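Local coordinates for protein tRNA (cytosine(38)-C(5))-methyltransferase (Schizosaccharomyces pombe, PDB 6FDF) that methylates carbon 5 of cytosine 38 in the anticodon loop of tRNA(Asp), using S-adenosyl-L-methionine as methyl donor, at residues Y215-E219 against S220-K224. Sequence-based numbering, arbitrary orientation.
Sequences YMVLE and SVLNK
The carbonyl oxygen of Glu-219 accepts the amide hydrogen of Asn-223, with 2.8 Å between O and N; the donor sits 21° out of the carbonyl plane. One residue earlier, Leu-222 N gives a straighter bond to Leu-218 O at 3.0 Å, this time in the carbonyl plane. These two i to i+4 bonds wind the chain into the first turn of helix 219-225, with Leu-218 at the N-cap. Leucine has no side-chain acceptor to cap the first amides, and its carbonyl makes the ordinary first bond of the helix. The short helix follows a loop that runs beside strand 278-279, far from the S-adenosylhomocysteine pocket: Val-217 pairs through its backbone with Leu-278, and Leu-222 packs on the same residue. Two branched aliphatic side chains suit this buried face. Val-217 CG1, anti to its own N (chi1 -176°), reaches CG of Leu-222 at 3.7 Å, and the two side chains meet almost perpendicularly. Glu-219 and Asn-223, one turn apart, lie on an exposed side of the helix. The extended chain of Glu-219 passes Asn-223 at a slant, its CG 3.5 Å from Asn-223 ND2, while carboxylate and amide planes are turned 55° apart. A water donates to both Glu-219 OE1, at 2.7 Å, and Asn-223 OD1, at 3.0 Å, bridging two acceptor oxygens that lie too far apart to bond directly.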
ATOM      1  N   TYR A 215     -12.015 -21.116   0.474  1.00 38.75           N
ATOM      2  CA  TYR A 215     -10.943 -20.503  -0.297  1.00 37.18           C
ATOM      3  C   TYR A 215     -10.581 -21.274  -1.558  1.00 34.11           C
ATOM      4  O   TYR A 215      -9.763 -20.785  -2.341  1.00 35.33           O
ATOM      5  CB  TYR A 215      -9.696 -20.335   0.580  1.00 37.68           C
ATOM      6  CG  TYR A 215      -9.946 -19.455   1.784  1.00 33.63           C
ATOM      7  CD1 TYR A 215      -9.934 -18.071   1.667  1.00 34.52           C
ATOM      8  CD2 TYR A 215     -10.206 -20.007   3.032  1.00 37.24           C
ATOM      9  CE1 TYR A 215     -10.175 -17.259   2.761  1.00 36.60           C
ATOM     10  CE2 TYR A 215     -10.443 -19.203   4.136  1.00 37.78           C
ATOM     11  CZ  TYR A 215     -10.426 -17.830   3.993  1.00 38.16           C
ATOM     12  OH  TYR A 215     -10.660 -17.017   5.083  1.00 36.49           O
ATOM     13  N   MET A 216     -11.161 -22.456  -1.770  1.00 34.52           N
ATOM     14  CA  MET A 216     -10.812 -23.278  -2.923  1.00 34.21           C
ATOM     15  C   MET A 216     -11.283 -22.608  -4.205  1.00 38.46           C
ATOM     16  O   MET A 216     -12.412 -22.111  -4.276  1.00 36.94           O
ATOM     17  CB  MET A 216     -11.442 -24.667  -2.806  1.00 36.09           C
ATOM     18  CG  MET A 216     -11.078 -25.434  -1.553  1.00 42.16           C
ATOM     19  SD  MET A 216      -9.306 -25.598  -1.290  1.00 40.76           S
ATOM     20  CE  MET A 216      -8.829 -26.663  -2.654  1.00 40.11           C
ATOM     21  N   VAL A 217     -10.407 -22.566  -5.212  1.00 36.25           N
ATOM     22  CA  VAL A 217     -10.781 -21.967  -6.486  1.00 35.80           C
ATOM     23  C   VAL A 217     -11.836 -22.838  -7.153  1.00 33.79           C
ATOM     24  O   VAL A 217     -11.739 -24.072  -7.156  1.00 37.30           O
ATOM     25  CB  VAL A 217      -9.543 -21.788  -7.383  1.00 38.00           C
ATOM     26  CG1 VAL A 217      -9.915 -21.065  -8.677  1.00 35.26           C
ATOM     27  CG2 VAL A 217      -8.461 -21.014  -6.637  1.00 35.08           C
ATOM     28  N   LEU A 218     -12.862 -22.197  -7.713  1.00 35.84           N
ATOM     29  CA  LEU A 218     -13.976 -22.930  -8.301  1.00 37.03           C
ATOM     30  C   LEU A 218     -13.548 -23.644  -9.577  1.00 39.08           C
ATOM     31  O   LEU A 218     -12.777 -23.108 -10.378  1.00 42.09           O
ATOM     32  CB  LEU A 218     -15.136 -21.980  -8.600  1.00 43.49           C
ATOM     33  CG  LEU A 218     -15.856 -21.426  -7.370  1.00 49.05           C
ATOM     34  CD1 LEU A 218     -16.928 -20.429  -7.783  1.00 55.73           C
ATOM     35  CD2 LEU A 218     -16.453 -22.557  -6.547  1.00 52.97           C
ATOM     36  N   GLU A 219     -14.071 -24.858  -9.766  1.00 38.90           N
ATOM     37  CA  GLU A 219     -13.803 -25.605 -10.992  1.00 38.34           C
ATOM     38  C   GLU A 219     -14.286 -24.838 -12.218  1.00 39.62           C
ATOM     39  O   GLU A 219     -13.642 -24.868 -13.273  1.00 43.34           O
ATOM     40  CB  GLU A 219     -14.459 -26.983 -10.919  1.00 41.34           C
ATOM     41  CG  GLU A 219     -14.277 -27.829 -12.175  1.00 46.23           C
ATOM     42  CD  GLU A 219     -14.582 -29.300 -11.951  1.00 58.75           C
ATOM     43  OE1 GLU A 219     -14.064 -30.137 -12.721  1.00 64.37           O
ATOM     44  OE2 GLU A 219     -15.329 -29.625 -11.004  1.00 61.44           O
ATOM     45  N   SER A 220     -15.424 -24.149 -12.098  1.00 41.10           N
ATOM     46  CA  SER A 220     -15.951 -23.380 -13.222  1.00 40.75           C
ATOM     47  C   SER A 220     -14.959 -22.318 -13.688  1.00 40.61           C
ATOM     48  O   SER A 220     -14.750 -22.140 -14.894  1.00 46.64           O
ATOM     49  CB  SER A 220     -17.284 -22.738 -12.835  1.00 43.71           C
ATOM     50  OG  SER A 220     -17.093 -21.732 -11.855  1.00 42.49           O
ATOM     51  N   VAL A 221     -14.332 -21.612 -12.744  1.00 36.00           N
ATOM     52  CA  VAL A 221     -13.333 -20.606 -13.097  1.00 35.26           C
ATOM     53  C   VAL A 221     -12.064 -21.268 -13.623  1.00 36.79           C
ATOM     54  O   VAL A 221     -11.449 -20.782 -14.580  1.00 37.80           O
ATOM     55  CB  VAL A 221     -13.042 -19.705 -11.883  1.00 37.74           C
ATOM     56  CG1 VAL A 221     -11.870 -18.774 -12.163  1.00 37.48           C
ATOM     57  CG2 VAL A 221     -14.285 -18.905 -11.511  1.00 42.37           C
ATOM     58  N   LEU A 222     -11.643 -22.374 -13.002  1.00 35.48           N
ATOM     59  CA  LEU A 222     -10.439 -23.065 -13.466  1.00 35.78           C
ATOM     60  C   LEU A 222     -10.623 -23.641 -14.866  1.00 42.13           C
ATOM     61  O   LEU A 222      -9.664 -23.691 -15.651  1.00 39.65           O
ATOM     62  CB  LEU A 222     -10.057 -24.171 -12.475  1.00 33.92           C
ATOM     63  CG  LEU A 222      -9.418 -23.706 -11.162  1.00 36.68           C
ATOM     64  CD1 LEU A 222      -9.297 -24.845 -10.164  1.00 36.02           C
ATOM     65  CD2 LEU A 222      -8.050 -23.094 -11.431  1.00 43.11           C
ATOM     66  N   ASN A 223     -11.837 -24.082 -15.202  1.00 38.76           N
ATOM     67  CA  ASN A 223     -12.074 -24.635 -16.530  1.00 40.26           C
ATOM     68  C   ASN A 223     -12.134 -23.546 -17.595  1.00 45.49           C
ATOM     69  O   ASN A 223     -11.742 -23.782 -18.744  1.00 43.86           O
ATOM     70  CB  ASN A 223     -13.363 -25.454 -16.539  1.00 44.71           C
ATOM     71  CG  ASN A 223     -13.176 -26.841 -15.956  1.00 51.82           C
ATOM     72  OD1 ASN A 223     -12.048 -27.321 -15.814  1.00 51.29           O
ATOM     73  ND2 ASN A 223     -14.282 -27.494 -15.617  1.00 57.12           N
ATOM     74  N   LYS A 224     -12.632 -22.360 -17.244  1.00 44.67           N
ATOM     75  CA  LYS A 224     -12.802 -21.298 -18.228  1.00 43.90           C
ATOM     76  C   LYS A 224     -11.536 -20.471 -18.431  1.00 37.39           C
ATOM     77  O   LYS A 224     -11.195 -20.136 -19.571  1.00 44.73           O
ATOM     78  CB  LYS A 224     -13.959 -20.384 -17.815  1.00 50.74           C
ATOM     79  CG  LYS A 224     -14.321 -19.335 -18.855  1.00 52.39           C
ATOM     80  CD  LYS A 224     -14.420 -19.945 -20.245  1.00 60.08           C
ATOM     81  CE  LYS A 224     -15.737 -19.586 -20.916  1.00 66.60           C
ATOM     82  NZ  LYS A 224     -15.935 -18.113 -20.980  1.00 59.44           N
TER
HETATM   83  O   HOH W   1     -11.756 -29.717 -14.075  1.00 58.69           O